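Local coordinates for uncharacterized protein (Bacteroides fragilis, PDB 3EUR) that is of unknown function, this C-terminal domain having a thioredoxin-like fold, at residues L26-E32 against L120-K124. Sequence-based numbering, arbitrary orientation.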
ATOM      1  N   LEU A  26      -9.925   2.499  -2.552  1.00  7.97           N
ATOM      2  CA  LEU A  26      -9.522   1.124  -2.166  1.00  8.05           C
ATOM      3  C   LEU A  26     -10.572   0.103  -2.582  1.00  7.56           C
ATOM      4  O   LEU A  26     -10.276  -0.939  -3.141  1.00  8.05           O
ATOM      5  CB  LEU A  26      -9.215   1.058  -0.672  1.00  7.94           C
ATOM      6  CG  LEU A  26      -8.813  -0.337  -0.157  1.00  7.99           C
ATOM      7  CD1 LEU A  26      -7.494  -0.816  -0.754  1.00  9.43           C
ATOM      8  CD2 LEU A  26      -8.805  -0.364   1.364  1.00  8.86           C
ATOM      9  N   TYR A  27     -11.842   0.403  -2.303  1.00  7.58           N
ATOM     10  CA  TYR A  27     -12.864  -0.596  -2.510  1.00  8.45           C
ATOM     11  C   TYR A  27     -13.098  -0.874  -4.000  1.00  8.47           C
ATOM     12  O   TYR A  27     -13.567  -1.936  -4.350  1.00  9.75           O
ATOM     13  CB  TYR A  27     -14.193  -0.207  -1.812  1.00  8.83           C
ATOM     14  CG  TYR A  27     -14.160  -0.333  -0.313  1.00  8.53           C
ATOM     15  CD1 TYR A  27     -13.027  -0.692   0.398  1.00  7.85           C
ATOM     16  CD2 TYR A  27     -15.305  -0.059   0.412  1.00  9.51           C
ATOM     17  CE1 TYR A  27     -13.043  -0.796   1.781  1.00  9.50           C
ATOM     18  CE2 TYR A  27     -15.334  -0.175   1.792  1.00 10.76           C
ATOM     19  CZ  TYR A  27     -14.190  -0.503   2.478  1.00  9.53           C
ATOM     20  OH  TYR A  27     -14.258  -0.551   3.848  1.00 12.15           O
ATOM     21  N   GLN A  28     -12.762   0.083  -4.851  1.00  7.89           N
ATOM     22  CA  GLN A  28     -12.864  -0.086  -6.300  1.00  7.97           C
ATOM     23  C   GLN A  28     -11.645  -0.807  -6.940  1.00  7.80           C
ATOM     24  O   GLN A  28     -11.672  -1.053  -8.128  1.00  8.82           O
ATOM     25  CB  GLN A  28     -13.000   1.262  -6.965  1.00  8.20           C
ATOM     26  CG  GLN A  28     -14.291   2.025  -6.652  1.00  8.09           C
ATOM     27  CD  GLN A  28     -14.186   3.502  -6.989  1.00  8.25           C
ATOM     28  OE1 GLN A  28     -13.168   3.975  -7.479  1.00  9.47           O
ATOM     29  NE2 GLN A  28     -15.247   4.234  -6.720  1.00  8.50           N
ATOM     30  N   PHE A  29     -10.601  -1.075  -6.160  1.00  8.07           N
ATOM     31  CA  PHE A  29      -9.319  -1.568  -6.685  1.00  7.11           C
ATOM     32  C   PHE A  29      -9.365  -3.059  -6.851  1.00  7.06           C
ATOM     33  O   PHE A  29      -9.450  -3.774  -5.856  1.00  8.66           O
ATOM     34  CB  PHE A  29      -8.235  -1.167  -5.691  1.00  7.69           C
ATOM     35  CG  PHE A  29      -6.829  -1.475  -6.126  1.00  7.51           C
ATOM     36  CD1 PHE A  29      -6.216  -0.665  -7.070  1.00  9.63           C
ATOM     37  CD2 PHE A  29      -6.091  -2.507  -5.578  1.00  7.48           C
ATOM     38  CE1 PHE A  29      -4.898  -0.903  -7.457  1.00  9.95           C
ATOM     39  CE2 PHE A  29      -4.792  -2.739  -5.948  1.00  8.60           C
ATOM     40  CZ  PHE A  29      -4.182  -1.924  -6.884  1.00  9.20           C
ATOM     41  N   PRO A  30      -9.293  -3.587  -8.087  1.00  7.01           N
ATOM     42  CA  PRO A  30      -9.484  -5.035  -8.248  1.00  7.44           C
ATOM     43  C   PRO A  30      -8.213  -5.843  -8.097  1.00  6.88           C
ATOM     44  O   PRO A  30      -7.253  -5.582  -8.811  1.00  8.05           O
ATOM     45  CB  PRO A  30     -10.036  -5.133  -9.691  1.00  7.73           C
ATOM     46  CG  PRO A  30      -9.332  -4.009 -10.410  1.00  8.07           C
ATOM     47  CD  PRO A  30      -9.253  -2.878  -9.385  1.00  7.96           C
ATOM     48  N   ALA A  31      -8.236  -6.823  -7.225  1.00  6.77           N
ATOM     49  CA  ALA A  31      -7.082  -7.714  -7.065  1.00  6.52           C
ATOM     50  C   ALA A  31      -7.482  -8.893  -6.209  1.00  6.48           C
ATOM     51  O   ALA A  31      -8.168  -8.702  -5.192  1.00  7.70           O
ATOM     52  CB  ALA A  31      -5.883  -7.012  -6.457  1.00  8.10           C
ATOM     53  N   GLU A  32      -7.007 -10.096  -6.531  1.00  6.81           N
ATOM     54  CA  GLU A  32      -7.208 -11.227  -5.620  1.00  6.84           C
ATOM     55  C   GLU A  32      -6.566 -10.921  -4.254  1.00  6.62           C
ATOM     56  O   GLU A  32      -7.136 -11.260  -3.219  1.00  7.34           O
ATOM     57  CB  GLU A  32      -6.664 -12.506  -6.219  1.00  7.50           C
ATOM     58  CG  GLU A  32      -6.952 -13.729  -5.354  1.00  8.30           C
ATOM     59  CD  GLU A  32      -6.361 -15.014  -5.888  1.00  8.45           C
ATOM     60  OE1 GLU A  32      -5.294 -14.947  -6.481  1.00  8.85           O
ATOM     61  OE2 GLU A  32      -7.004 -16.081  -5.702  1.00 13.79           O
ATOM     62  N   LEU A 120      -4.545  -7.639   1.991  1.00  6.81           N
ATOM     63  CA  LEU A 120      -6.000  -7.679   1.925  1.00  6.98           C
ATOM     64  C   LEU A 120      -6.459  -8.701   0.881  1.00  6.81           C
ATOM     65  O   LEU A 120      -5.789  -8.868  -0.159  1.00  7.38           O
ATOM     66  CB  LEU A 120      -6.545  -6.304   1.517  1.00  7.29           C
ATOM     67  CG  LEU A 120      -6.019  -5.108   2.273  1.00  6.73           C
ATOM     68  CD1 LEU A 120      -6.609  -3.801   1.713  1.00 10.33           C
ATOM     69  CD2 LEU A 120      -6.245  -5.188   3.761  1.00  7.49           C
ATOM     70  N   ASP A 121      -7.562  -9.388   1.140  1.00  6.47           N
ATOM     71  CA  ASP A 121      -8.123 -10.303   0.171  1.00  7.16           C
ATOM     72  C   ASP A 121      -8.967  -9.541  -0.867  1.00  6.92           C
ATOM     73  O   ASP A 121      -8.977  -8.316  -0.910  1.00  7.38           O
ATOM     74  CB  ASP A 121      -8.880 -11.469   0.853  1.00  8.20           C
ATOM     75  CG  ASP A 121     -10.268 -11.121   1.342  1.00  8.96           C
ATOM     76  OD1 ASP A 121     -10.741  -9.954   1.178  1.00  8.68           O
ATOM     77  OD2 ASP A 121     -10.897 -12.050   1.869  1.00 11.54           O
ATOM     78  N   LYS A 122      -9.657 -10.301  -1.718  1.00  7.12           N
ATOM     79  CA  LYS A 122     -10.369  -9.709  -2.839  1.00  7.82           C
ATOM     80  C   LYS A 122     -11.452  -8.741  -2.403  1.00  7.39           C
ATOM     81  O   LYS A 122     -11.791  -7.817  -3.146  1.00  8.46           O
ATOM     82  CB  LYS A 122     -10.951 -10.759  -3.780  1.00  8.56           C
ATOM     83  CG  LYS A 122     -12.043 -11.596  -3.224  1.00  8.67           C
ATOM     84  CD  LYS A 122     -12.553 -12.622  -4.195  1.00 10.46           C
ATOM     85  CE  LYS A 122     -13.742 -13.360  -3.645  1.00 15.54           C
ATOM     86  NZ  LYS A 122     -14.284 -14.332  -4.617  1.00 20.44           N
ATOM     87  N   ASN A 123     -12.015  -8.982  -1.224  1.00  7.12           N
ATOM     88  CA  ASN A 123     -13.067  -8.148  -0.635  1.00  7.25           C
ATOM     89  C   ASN A 123     -12.527  -7.065   0.270  1.00  7.61           C
ATOM     90  O   ASN A 123     -13.281  -6.372   0.920  1.00  9.43           O
ATOM     91  CB  ASN A 123     -14.051  -9.005   0.129  1.00  8.37           C
ATOM     92  CG  ASN A 123     -14.663 -10.103  -0.712  1.00 10.33           C
ATOM     93  OD1 ASN A 123     -14.706 -11.300  -0.268  1.00 14.99           O
ATOM     94  ND2 ASN A 123     -15.164  -9.776  -1.839  1.00  9.75           N
ATOM     95  N   LYS A 124     -11.209  -6.951   0.352  1.00  7.21           N
ATOM     96  CA  LYS A 124     -10.526  -5.989   1.233  1.00  7.09           C
ATOM     97  C   LYS A 124     -10.603  -6.382   2.714  1.00  7.13           C
ATOM     98  O   LYS A 124     -10.325  -5.547   3.572  1.00  8.18           O
ATOM     99  CB  LYS A 124     -10.914  -4.542   0.990  1.00  7.37           C
ATOM    100  CG  LYS A 124     -10.857  -4.170  -0.499  1.00  7.98           C
ATOM    101  CD  LYS A 124      -9.490  -4.357  -1.142  1.00  7.55           C
ATOM    102  CE  LYS A 124      -9.433  -3.997  -2.614  1.00  8.32           C
ATOM    103  NZ  LYS A 124     -10.200  -4.918  -3.484  1.00  8.08           N
TER
HETATM  104  O   HOH W   1     -13.005  -4.452  -3.307  1.00 13.41           O
HETATM  105  O   HOH W   2      -8.149  -6.901  -3.152  1.00  7.68           O
HETATM  106  O   HOH W   3     -10.844  -6.932  -5.685  1.00  8.09           O
HETATM  107  O   HOH W   4      -8.824 -13.076  -2.229  1.00 13.57           O
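K124 reaches across to the loop 26-32 and gives its ammonium to the carbonyl of F29, K124 NZ to F29 O 2.7 Å, with the nitrogen nearly in line with the C=O bond (C=O...N angle 165°). Two kinks in the lysine chain, at chi2 (-59°) and chi4 (-68°), steer NZ there, while its CG passes Y27 obliquely. K124 CD slides past L26, 4.1 Å from L26 CD1. The methyls of L26 and L120 meet tip to tip, L26 CD1 to L120 CD1 4.0 Å. Two waters complete the shell of NZ: one links it to Y27 O, and a second, 2.9 Å from K124 NZ, donates to both A31 O and D121 O. NZ is thus met directly by one carbonyl and reaches three more through water; its contact with K122 O is weak. Further along, K122 CA lies 3.4 Å from A31 O in a CH...O contact, and a water joins E32 O to K122 N. Type I turns shape both partners, L26 to F29 and D121 to K124; in the second, D121 OD1 accepts from N123 N in an Asx turn and also from T125 N. E32 OE1 pairs with K67 NZ in a salt bridge. The loop entering strand 33-38 is thus bonded against the turn of the 116-120/126-131 hairpin at the sheet edge of the thioredoxin-like fold, with F29 and L26 packed on strand 68-74 and K124 touching T34 of strand 33-38.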